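Local atomic coordinates of histidine acid phosphatase (Hafnia alvei, PDB entry 4ARU), a protein that belongs to branch 2 of the histidine phosphatase superfamily and folds as a single chain with a mixed beta sheet flanked by helices. Residues A[28-31]-A[32-36]; A[43-46]-A[47-50]; A[122-125]-A[126-129]; A[220-223]-A[224-227]; A[358-361]-A[362-366]. One frame throughout, in Å; residues are numbered along the deposited sequence.

All five contacts are local. Contact 4 is the core: a turn of helix 213-229 with every residue buried, held by backbone bonds, with two glutamates whose carboxylates bond to residues outside it. It meets contact 1 through L220 and I223 against M31, and contact 5 through L225 against L359. Those two are short capped helices: contact 1 is partly buried and carries a Q29-D33 bond along it, while contact 5 lies at the surface with a T358-Q361 capping box. Contacts 2 and 3 are irregular: in one a type II turn lays a lysine over a tyrosine, in the other an aspartate side chain and carbonyl accept N-H groups of the next residues.

Contact 1. Residues A[28-31]-A[32-36]; sequences TQTM and RDVTP
Q29 and D33 face each other one turn apart on the short helix 29-33, which T28 opens as N-cap with M31 as its partner in a capping box. The Q29 side chain leaves CB with CG anti to the backbone N (chi1 -169°), then bends at the next bond and runs along the helix toward D33. CG lies 3.6 Å from D33 OD2, and CD lies 3.9 Å from D33 OD1, the two side chains crossing at an angle. At the tip NE2 donates to D33 OD1 at 2.9 Å, with the acceptor in the plane of the amide. The carboxylate is turned otherwise: its plane is 48° from that of the amide, so OD1 receives the N-H from above rather than within its plane. Beneath this link the backbone repeats the pairing, D33 N donating to Q29 O at 2.8 Å.

At the helix start, T28 OG1 accepts from M31 N at 3.1 Å, while T28 N makes a weak bond back to M31 SD. One sulfur-bearing side chain thus serves the cap and also packs inward, on L216, L220 and I223 of helix 213-229. M31 O is taken by the indole NE1 of W39. The following turn is slacker: V34 N reaches T30 O only weakly. V34 leans on Y179 and D33 on Q182, both of helix 178-182, so the short helix is wedged between two others. The methyls T30 CG2 and V34 CG1 are 4.1 Å apart.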
# COMPACT_ATOMS: atom_id res chain seq x y z
N THR A 28 11.72 6.75 -17.09
CA THR A 28 12.83 7.63 -17.23
C THR A 28 13.83 7.13 -18.27
O THR A 28 13.83 5.97 -18.65
CB THR A 28 13.60 7.78 -15.92
OG1 THR A 28 14.38 6.61 -15.66
CG2 THR A 28 12.68 8.04 -14.75
N GLN A 29 14.76 7.99 -18.64
CA GLN A 29 15.74 7.61 -19.64
C GLN A 29 16.67 6.53 -19.05
O GLN A 29 17.08 5.62 -19.76
CB GLN A 29 16.54 8.79 -20.15
CG GLN A 29 17.38 8.47 -21.37
CD GLN A 29 16.50 8.08 -22.54
OE1 GLN A 29 15.55 8.79 -22.88
NE2 GLN A 29 16.81 6.95 -23.15
N THR A 30 16.97 6.59 -17.76
CA THR A 30 17.77 5.55 -17.16
C THR A 30 17.06 4.22 -17.26
O THR A 30 17.67 3.21 -17.53
CB THR A 30 18.07 5.87 -15.68
OG1 THR A 30 18.90 7.03 -15.56
CG2 THR A 30 18.80 4.70 -15.00
N MET A 31 15.76 4.20 -16.96
CA MET A 31 14.98 2.97 -17.05
C MET A 31 15.01 2.38 -18.47
O MET A 31 15.09 1.16 -18.62
CB MET A 31 13.55 3.22 -16.60
CG MET A 31 13.46 3.54 -15.11
SD MET A 31 11.86 4.26 -14.61
CE MET A 31 10.76 2.90 -14.90
N ARG A 32 14.95 3.23 -19.49
CA ARG A 32 15.09 2.76 -20.85
C ARG A 32 16.49 2.22 -21.09
O ARG A 32 16.62 1.11 -21.58
CB ARG A 32 14.70 3.84 -21.83
CG ARG A 32 13.27 4.29 -21.60
CD ARG A 32 12.71 4.90 -22.88
NE ARG A 32 11.38 5.45 -22.70
CZ ARG A 32 10.25 4.79 -22.92
NH1 ARG A 32 10.26 3.53 -23.33
NH2 ARG A 32 9.09 5.38 -22.69
N ASP A 33 17.50 2.97 -20.64
CA ASP A 33 18.89 2.70 -21.00
C ASP A 33 19.46 1.44 -20.35
O ASP A 33 20.45 0.95 -20.86
CB ASP A 33 19.78 3.91 -20.67
CG ASP A 33 19.54 5.10 -21.61
OD1 ASP A 33 18.86 4.93 -22.64
OD2 ASP A 33 20.15 6.20 -21.36
N VAL A 34 18.88 0.95 -19.27
CA VAL A 34 19.50 -0.20 -18.55
C VAL A 34 19.12 -1.55 -19.16
O VAL A 34 19.51 -2.62 -18.65
CB VAL A 34 19.20 -0.20 -17.03
CG1 VAL A 34 19.87 0.96 -16.34
CG2 VAL A 34 17.72 -0.19 -16.76
N THR A 35 18.38 -1.51 -20.25
CA THR A 35 18.07 -2.72 -21.02
C THR A 35 18.14 -2.46 -22.51
O THR A 35 17.73 -1.41 -22.96
CB THR A 35 16.67 -3.28 -20.67
OG1 THR A 35 16.41 -4.44 -21.47
CG2 THR A 35 15.55 -2.29 -20.96
N PRO A 36 18.66 -3.41 -23.30
CA PRO A 36 18.57 -3.28 -24.76
C PRO A 36 17.16 -3.51 -25.28
O PRO A 36 16.88 -3.23 -26.47
CB PRO A 36 19.47 -4.41 -25.26
CG PRO A 36 19.37 -5.44 -24.16
CD PRO A 36 19.37 -4.64 -22.91

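Contact 2. Residues A[43-46]-A[47-50]; sequences PVKL and GYIT
K45 and Y48 are brought together by their torsions: K45 CG stands anti to the backbone N (chi1 -175°) and the chain runs fully extended beyond it, while Y48 turns its ring, anti to its own carbonyl carbon (chi1 -83°), to lie beneath. K45 CB sits over the middle of one ring face, 3.9 Å from the centroid of Y48, a CH-pi contact. Farther along, K45 CD comes to 3.7 Å from Y48 CZ, so the aliphatic chain is spread across the ring from centre to phenol end. The backbone makes this possible by a type II beta turn from K45 to Y48, closed by Y48 N donating to K45 O at 3.0 Å; G47, at the third position, takes the positive phi of 80° usual there. At the root of the ring, on the lysine side of its plane, V44 CG2 touches Y48 CB at 3.8 Å and T50 CG2 at the same distance. The turn is gripped from outside by R94, whose NH1 bonds G47 O, and by Q93 through I49 N, both on helix 93-106. I49 leans on K97 and T98 of that helix, while T50 OG1, paired with Q230 OE1, also caps G53 N at the start of helix 51-70.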
# COMPACT_ATOMS: atom_id res chain seq x y z
N PRO A 43 -1.82 0.59 -22.14
CA PRO A 43 -2.99 1.05 -22.88
C PRO A 43 -3.64 2.31 -22.29
O PRO A 43 -4.72 2.70 -22.74
CB PRO A 43 -3.94 -0.13 -22.77
CG PRO A 43 -3.63 -0.66 -21.43
CD PRO A 43 -2.14 -0.58 -21.31
N VAL A 44 -2.95 2.95 -21.34
CA VAL A 44 -3.40 4.17 -20.73
C VAL A 44 -2.17 5.04 -20.49
O VAL A 44 -1.04 4.58 -20.56
CB VAL A 44 -4.07 3.92 -19.36
CG1 VAL A 44 -5.34 3.09 -19.50
CG2 VAL A 44 -3.13 3.26 -18.37
N LYS A 45 -2.45 6.29 -20.20
CA LYS A 45 -1.44 7.25 -19.82
C LYS A 45 -0.62 6.76 -18.65
O LYS A 45 -1.11 6.09 -17.75
CB LYS A 45 -2.16 8.53 -19.45
CG LYS A 45 -1.26 9.71 -19.13
CD LYS A 45 -2.07 10.93 -18.86
CE LYS A 45 -1.16 12.06 -18.42
NZ LYS A 45 -1.98 13.24 -18.16
N LEU A 46 0.64 7.14 -18.63
CA LEU A 46 1.46 6.80 -17.52
C LEU A 46 0.83 7.21 -16.21
O LEU A 46 0.26 8.29 -16.09
CB LEU A 46 2.83 7.41 -17.65
CG LEU A 46 3.70 6.85 -18.77
CD1 LEU A 46 5.06 7.51 -18.66
CD2 LEU A 46 3.89 5.33 -18.79
N GLY A 47 0.89 6.33 -15.22
CA GLY A 47 0.29 6.56 -13.94
C GLY A 47 -1.20 6.34 -13.80
O GLY A 47 -1.70 6.39 -12.67
N TYR A 48 -1.89 6.10 -14.90
CA TYR A 48 -3.33 5.84 -14.78
C TYR A 48 -3.59 4.39 -14.40
O TYR A 48 -2.86 3.48 -14.78
CB TYR A 48 -4.04 6.14 -16.11
CG TYR A 48 -4.39 7.60 -16.36
CD1 TYR A 48 -3.84 8.64 -15.60
CD2 TYR A 48 -5.35 7.93 -17.29
CE1 TYR A 48 -4.18 9.97 -15.85
CE2 TYR A 48 -5.68 9.25 -17.55
CZ TYR A 48 -5.10 10.28 -16.83
OH TYR A 48 -5.47 11.60 -17.10
N ILE A 49 -4.67 4.15 -13.68
CA ILE A 49 -5.19 2.79 -13.53
C ILE A 49 -5.70 2.33 -14.88
O ILE A 49 -6.18 3.12 -15.68
CB ILE A 49 -6.33 2.74 -12.49
CG1 ILE A 49 -6.68 1.30 -12.10
CG2 ILE A 49 -7.56 3.45 -12.98
CD1 ILE A 49 -7.57 1.24 -10.86
N THR A 50 -5.52 1.07 -15.21
CA THR A 50 -6.06 0.50 -16.46
C THR A 50 -7.47 -0.04 -16.26
O THR A 50 -7.89 -0.32 -15.11
CB THR A 50 -5.21 -0.71 -16.99
OG1 THR A 50 -5.27 -1.78 -16.01
CG2 THR A 50 -3.77 -0.28 -17.18

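Contact 3. Residues A[122-125]-A[126-129]; sequences QADP and LFHP
The D124 carboxylate lies against the edge of the F127 ring, the two planes almost perpendicular at 86°. OD2 is 3.5 Å from F127 CD2, close to the plane of the ring, and D124 CB also borders that edge. D124 CG stands anti to the backbone N (chi1 177°), and this torsion carries the carboxylate to the ring edge and to L126 N; the two oxygens have different partners. OD1 takes the N-H of L126 at 2.9 Å, from well above the carboxylate plane. OD2 is bonded to the indole NE1 of W88, so this buried acid is held from both ends.

The main-chain oxygen of D124 is doubly used. H128 N reaches it at 2.9 Å, in the carbonyl plane, while F127 N comes in at 3.0 Å from above that plane. P125 sits between, and its own carbonyl oxygen approaches P129 CD at 3.3 Å. A water then ties the two ends of the turn: it accepts from D124 N and lies at the edge of the H128 ring, 2.8 Å from ND1.

H128 also meets the ring of H306, from the HD sequence motif of the family, and its side chain is about 5 Å from a bound L(+)-tartaric acid. L126 and P129 lean on helix 264-282. The side-chain bond from D124 to the N-H two residues on is an Asx turn, here with proline in the middle, leading into one helix-like turn.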
# COMPACT_ATOMS: atom_id res chain seq x y z
N GLN A 122 -3.45 19.74 -6.31
CA GLN A 122 -2.62 19.97 -5.14
C GLN A 122 -2.71 18.70 -4.32
O GLN A 122 -3.69 17.97 -4.37
CB GLN A 122 -3.15 21.11 -4.29
CG GLN A 122 -3.22 22.45 -5.00
CD GLN A 122 -3.57 23.54 -4.03
OE1 GLN A 122 -4.38 23.34 -3.11
NE2 GLN A 122 -2.96 24.69 -4.21
N ALA A 123 -1.67 18.43 -3.54
CA ALA A 123 -1.64 17.31 -2.62
C ALA A 123 -2.80 17.37 -1.62
O ALA A 123 -3.20 18.42 -1.19
CB ALA A 123 -0.32 17.28 -1.87
N ASP A 124 -3.29 16.18 -1.28
CA ASP A 124 -4.23 15.99 -0.18
C ASP A 124 -3.39 15.71 1.05
O ASP A 124 -2.70 14.70 1.05
CB ASP A 124 -5.23 14.87 -0.54
CG ASP A 124 -6.20 14.55 0.58
OD1 ASP A 124 -5.99 15.03 1.72
OD2 ASP A 124 -7.20 13.84 0.29
N PRO A 125 -3.45 16.61 2.05
CA PRO A 125 -2.59 16.40 3.23
C PRO A 125 -2.89 15.16 4.04
O PRO A 125 -2.06 14.72 4.87
CB PRO A 125 -2.84 17.62 4.05
CG PRO A 125 -4.28 17.93 3.78
CD PRO A 125 -4.34 17.76 2.28
N LEU A 126 -4.03 14.51 3.80
CA LEU A 126 -4.28 13.24 4.46
C LEU A 126 -3.33 12.17 3.94
O LEU A 126 -2.87 11.32 4.73
CB LEU A 126 -5.69 12.74 4.19
CG LEU A 126 -6.10 11.45 4.87
CD1 LEU A 126 -6.10 11.54 6.39
CD2 LEU A 126 -7.48 11.07 4.39
N PHE A 127 -3.01 12.22 2.66
CA PHE A 127 -2.15 11.23 2.03
C PHE A 127 -0.68 11.67 1.97
O PHE A 127 0.20 10.77 2.00
CB PHE A 127 -2.61 10.92 0.60
CG PHE A 127 -3.97 10.24 0.56
CD1 PHE A 127 -4.09 8.87 0.74
CD2 PHE A 127 -5.13 10.98 0.36
CE1 PHE A 127 -5.31 8.27 0.75
CE2 PHE A 127 -6.38 10.37 0.33
CZ PHE A 127 -6.46 9.00 0.51
N HIS A 128 -0.45 12.96 1.82
CA HIS A 128 0.88 13.52 1.59
C HIS A 128 1.07 14.81 2.40
O HIS A 128 1.16 15.94 1.86
CB HIS A 128 1.13 13.78 0.11
CG HIS A 128 1.11 12.55 -0.70
ND1 HIS A 128 0.02 12.16 -1.47
CD2 HIS A 128 2.02 11.55 -0.83
CE1 HIS A 128 0.29 11.03 -2.07
NE2 HIS A 128 1.49 10.63 -1.70
N PRO A 129 1.12 14.66 3.75
CA PRO A 129 1.21 15.83 4.61
C PRO A 129 2.51 16.62 4.42
O PRO A 129 2.55 17.85 4.56
CB PRO A 129 1.12 15.26 6.03
CG PRO A 129 1.40 13.83 5.89
CD PRO A 129 0.96 13.41 4.54
O HOH W 1 -2.14 13.78 -2.36

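Contact 4. Residues A[220-223]-A[224-227]; sequences LAEI and FLLE
F224 lies against L220 so that one face of its ring is turned to the L220 carbonyl: the oxygen stands 3.4 Å above the ring plane, displaced toward the rim. The same oxygen accepts the F224 N-H at 3.0 Å, so one oxygen accepts the N-H and also faces the ring. The ring packs on W246 of helix 243-262 and on M168 and V171 of helix 162-172.

E222 and L226 meet at an angle on another side of the helix. E222 CG is anti to the backbone N (chi1 176°) and the chain then bends, which brings the carboxylate alongside the leucine, with OE2 3.9 Å from L226 CG. That oxygen makes a salt bridge with R18, the arginine of the family's RHG motif, while the other, OE1, lies close to D328 OD2. The E222 side chain is about 5 Å from a bound L(+)-tartaric acid.

I223 and E227 form a third pair. The branch methyl I223 CG2 touches E227 OE2 at 3.8 Å, while the other oxygen, OE1, is bonded to the N-H of A236. Beneath both, E227 N donates to I223 O at 2.8 Å, and L226 N to E222 O at the same length.

Every residue here is buried, yet both carboxylates have partners outside the turn. The chemistry implies two buried acids, set beside apolar leucine and isoleucine carbons, that probably depend on R18 and the N-H of A236 to balance them.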
# COMPACT_ATOMS: atom_id res chain seq x y z
N LEU A 220 11.78 -1.27 -11.08
CA LEU A 220 11.66 -2.17 -12.22
C LEU A 220 10.92 -3.41 -11.79
O LEU A 220 10.08 -3.93 -12.57
CB LEU A 220 13.01 -2.48 -12.81
CG LEU A 220 13.81 -1.24 -13.25
CD1 LEU A 220 15.14 -1.67 -13.83
CD2 LEU A 220 12.99 -0.35 -14.18
N ALA A 221 11.25 -3.95 -10.62
CA ALA A 221 10.60 -5.17 -10.17
C ALA A 221 9.09 -4.99 -10.02
O ALA A 221 8.32 -5.87 -10.41
CB ALA A 221 11.18 -5.66 -8.84
N GLU A 222 8.69 -3.85 -9.48
CA GLU A 222 7.28 -3.55 -9.38
C GLU A 222 6.63 -3.40 -10.76
O GLU A 222 5.47 -3.85 -10.97
CB GLU A 222 7.07 -2.31 -8.48
CG GLU A 222 5.66 -1.84 -8.38
CD GLU A 222 4.75 -2.73 -7.55
OE1 GLU A 222 5.25 -3.60 -6.76
OE2 GLU A 222 3.52 -2.58 -7.68
N ILE A 223 7.34 -2.81 -11.71
CA ILE A 223 6.78 -2.70 -13.06
C ILE A 223 6.54 -4.11 -13.65
O ILE A 223 5.52 -4.35 -14.28
CB ILE A 223 7.64 -1.81 -13.99
CG1 ILE A 223 7.52 -0.37 -13.47
CG2 ILE A 223 7.25 -2.03 -15.45
CD1 ILE A 223 8.51 0.58 -14.09
N PHE A 224 7.47 -5.05 -13.47
CA PHE A 224 7.25 -6.39 -13.97
C PHE A 224 6.02 -7.01 -13.32
O PHE A 224 5.22 -7.65 -13.99
CB PHE A 224 8.47 -7.28 -13.71
CG PHE A 224 9.75 -6.81 -14.36
CD1 PHE A 224 9.78 -6.13 -15.57
CD2 PHE A 224 10.94 -7.10 -13.77
CE1 PHE A 224 10.98 -5.73 -16.15
CE2 PHE A 224 12.16 -6.71 -14.34
CZ PHE A 224 12.18 -6.02 -15.52
N LEU A 225 5.86 -6.82 -12.01
CA LEU A 225 4.70 -7.37 -11.33
C LEU A 225 3.42 -6.76 -11.91
O LEU A 225 2.40 -7.44 -12.09
CB LEU A 225 4.80 -7.06 -9.85
CG LEU A 225 3.67 -7.71 -9.03
CD1 LEU A 225 4.27 -8.40 -7.84
CD2 LEU A 225 2.58 -6.76 -8.63
N LEU A 226 3.47 -5.46 -12.16
CA LEU A 226 2.33 -4.77 -12.77
C LEU A 226 2.01 -5.30 -14.16
O LEU A 226 0.86 -5.51 -14.49
CB LEU A 226 2.48 -3.25 -12.79
CG LEU A 226 2.50 -2.56 -11.43
CD1 LEU A 226 2.97 -1.09 -11.48
CD2 LEU A 226 1.11 -2.61 -10.83
N GLU A 227 3.04 -5.56 -14.97
CA GLU A 227 2.84 -6.12 -16.30
C GLU A 227 2.11 -7.47 -16.19
O GLU A 227 1.22 -7.79 -16.95
CB GLU A 227 4.17 -6.37 -16.99
CG GLU A 227 4.94 -5.10 -17.40
CD GLU A 227 6.32 -5.39 -17.93
OE1 GLU A 227 6.71 -6.57 -17.91
OE2 GLU A 227 7.01 -4.45 -18.41

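Contact 5. Residues A[358-361]-A[362-366]; sequences TLAQ and LHDQA
Helix 359-363 is closed at both ends, by a capping box in front and a Schellman motif behind, and Q361 works in each, its CG also packing on A366 CB at 4.0 Å. At the front, T358 is the N-cap. Its OG1 accepts from Q361 N at 3.0 Å, and in return Q361 OE1 accepts from T358 N at 2.9 Å. The glutamine reaches back because its CG is anti to the carbonyl carbon (chi1 -76°) and the chain runs extended beyond, which sets OE1 beside T358 N at the start of the helix. The amide's other end, NE2, bonds to P373 O.

Ordinary helical bonds fill the middle: H363 N to L359 O at 2.9 Å and D364 N to A360 O at 2.8 Å. L362 rests its CG 3.5 Å from T358 O and packs on L56 of helix 51-70. H363 stacks on H228, whose carbonyl takes ND1, and R52 NH2 bonds H363 O.

At the rear, Q365 turns to positive phi (53°), and A366 N comes back to Q361 O at 3.0 Å, in the carbonyl plane on a lone pair. Nested inside, Q365 N bonds L362 O. A water donates to Q361 O and to A366 O, bridging the same join. The six-residue return bond, the smaller bond within it and the packing of the Q361 methylene CG on A366 CB are typical of a Schellman motif, which ends this one-and-a-half-turn surface helix.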
# COMPACT_ATOMS: atom_id res chain seq x y z
N THR A 358 -3.61 -12.67 -4.65
CA THR A 358 -2.36 -13.33 -5.00
C THR A 358 -1.92 -12.92 -6.39
O THR A 358 -2.69 -12.38 -7.19
CB THR A 358 -2.44 -14.85 -4.94
OG1 THR A 358 -3.29 -15.33 -5.98
CG2 THR A 358 -2.92 -15.36 -3.61
N LEU A 359 -0.66 -13.15 -6.69
CA LEU A 359 -0.16 -12.86 -8.01
C LEU A 359 -0.97 -13.59 -9.11
O LEU A 359 -1.31 -12.98 -10.14
CB LEU A 359 1.35 -13.17 -8.14
CG LEU A 359 2.04 -12.54 -9.37
CD1 LEU A 359 1.85 -11.03 -9.48
CD2 LEU A 359 3.53 -12.94 -9.33
N ALA A 360 -1.31 -14.84 -8.83
CA ALA A 360 -2.15 -15.64 -9.73
C ALA A 360 -3.57 -15.06 -9.85
O ALA A 360 -4.14 -15.04 -10.95
CB ALA A 360 -2.24 -17.07 -9.25
N GLN A 361 -4.14 -14.63 -8.72
CA GLN A 361 -5.48 -14.07 -8.76
C GLN A 361 -5.53 -12.82 -9.61
O GLN A 361 -6.55 -12.56 -10.30
CB GLN A 361 -5.99 -13.78 -7.37
CG GLN A 361 -6.42 -15.05 -6.65
CD GLN A 361 -6.73 -14.85 -5.17
OE1 GLN A 361 -6.15 -14.02 -4.50
NE2 GLN A 361 -7.69 -15.64 -4.65
N LEU A 362 -4.47 -12.01 -9.56
CA LEU A 362 -4.37 -10.85 -10.41
C LEU A 362 -4.22 -11.28 -11.88
O LEU A 362 -4.93 -10.81 -12.77
CB LEU A 362 -3.18 -9.96 -10.01
CG LEU A 362 -3.28 -9.30 -8.66
CD1 LEU A 362 -1.92 -8.71 -8.26
CD2 LEU A 362 -4.37 -8.22 -8.55
N HIS A 363 -3.26 -12.15 -12.15
CA HIS A 363 -2.95 -12.54 -13.51
C HIS A 363 -4.11 -13.24 -14.22
O HIS A 363 -4.35 -13.02 -15.40
CB HIS A 363 -1.74 -13.48 -13.50
CG HIS A 363 -1.21 -13.84 -14.85
ND1 HIS A 363 -0.62 -12.94 -15.72
CD2 HIS A 363 -1.12 -15.04 -15.45
CE1 HIS A 363 -0.25 -13.57 -16.81
NE2 HIS A 363 -0.55 -14.85 -16.68
N ASP A 364 -4.84 -14.06 -13.45
CA ASP A 364 -5.97 -14.80 -13.96
C ASP A 364 -7.31 -14.06 -13.83
O ASP A 364 -8.34 -14.58 -14.26
CB ASP A 364 -6.04 -16.15 -13.22
CG ASP A 364 -4.88 -17.08 -13.54
OD1 ASP A 364 -4.21 -16.91 -14.57
OD2 ASP A 364 -4.67 -18.04 -12.75
N GLN A 365 -7.30 -12.91 -13.16
CA GLN A 365 -8.54 -12.16 -12.87
C GLN A 365 -9.59 -13.06 -12.20
O GLN A 365 -10.76 -13.16 -12.61
CB GLN A 365 -9.13 -11.52 -14.10
CG GLN A 365 -8.15 -10.66 -14.87
CD GLN A 365 -8.82 -9.92 -15.98
OE1 GLN A 365 -9.25 -8.76 -15.80
NE2 GLN A 365 -8.97 -10.58 -17.13
N ALA A 366 -9.14 -13.77 -11.16
CA ALA A 366 -9.96 -14.75 -10.51
C ALA A 366 -11.14 -14.12 -9.80
O ALA A 366 -10.95 -13.19 -9.01
CB ALA A 366 -9.11 -15.55 -9.51
O HOH W 2 -8.77 -11.55 -8.54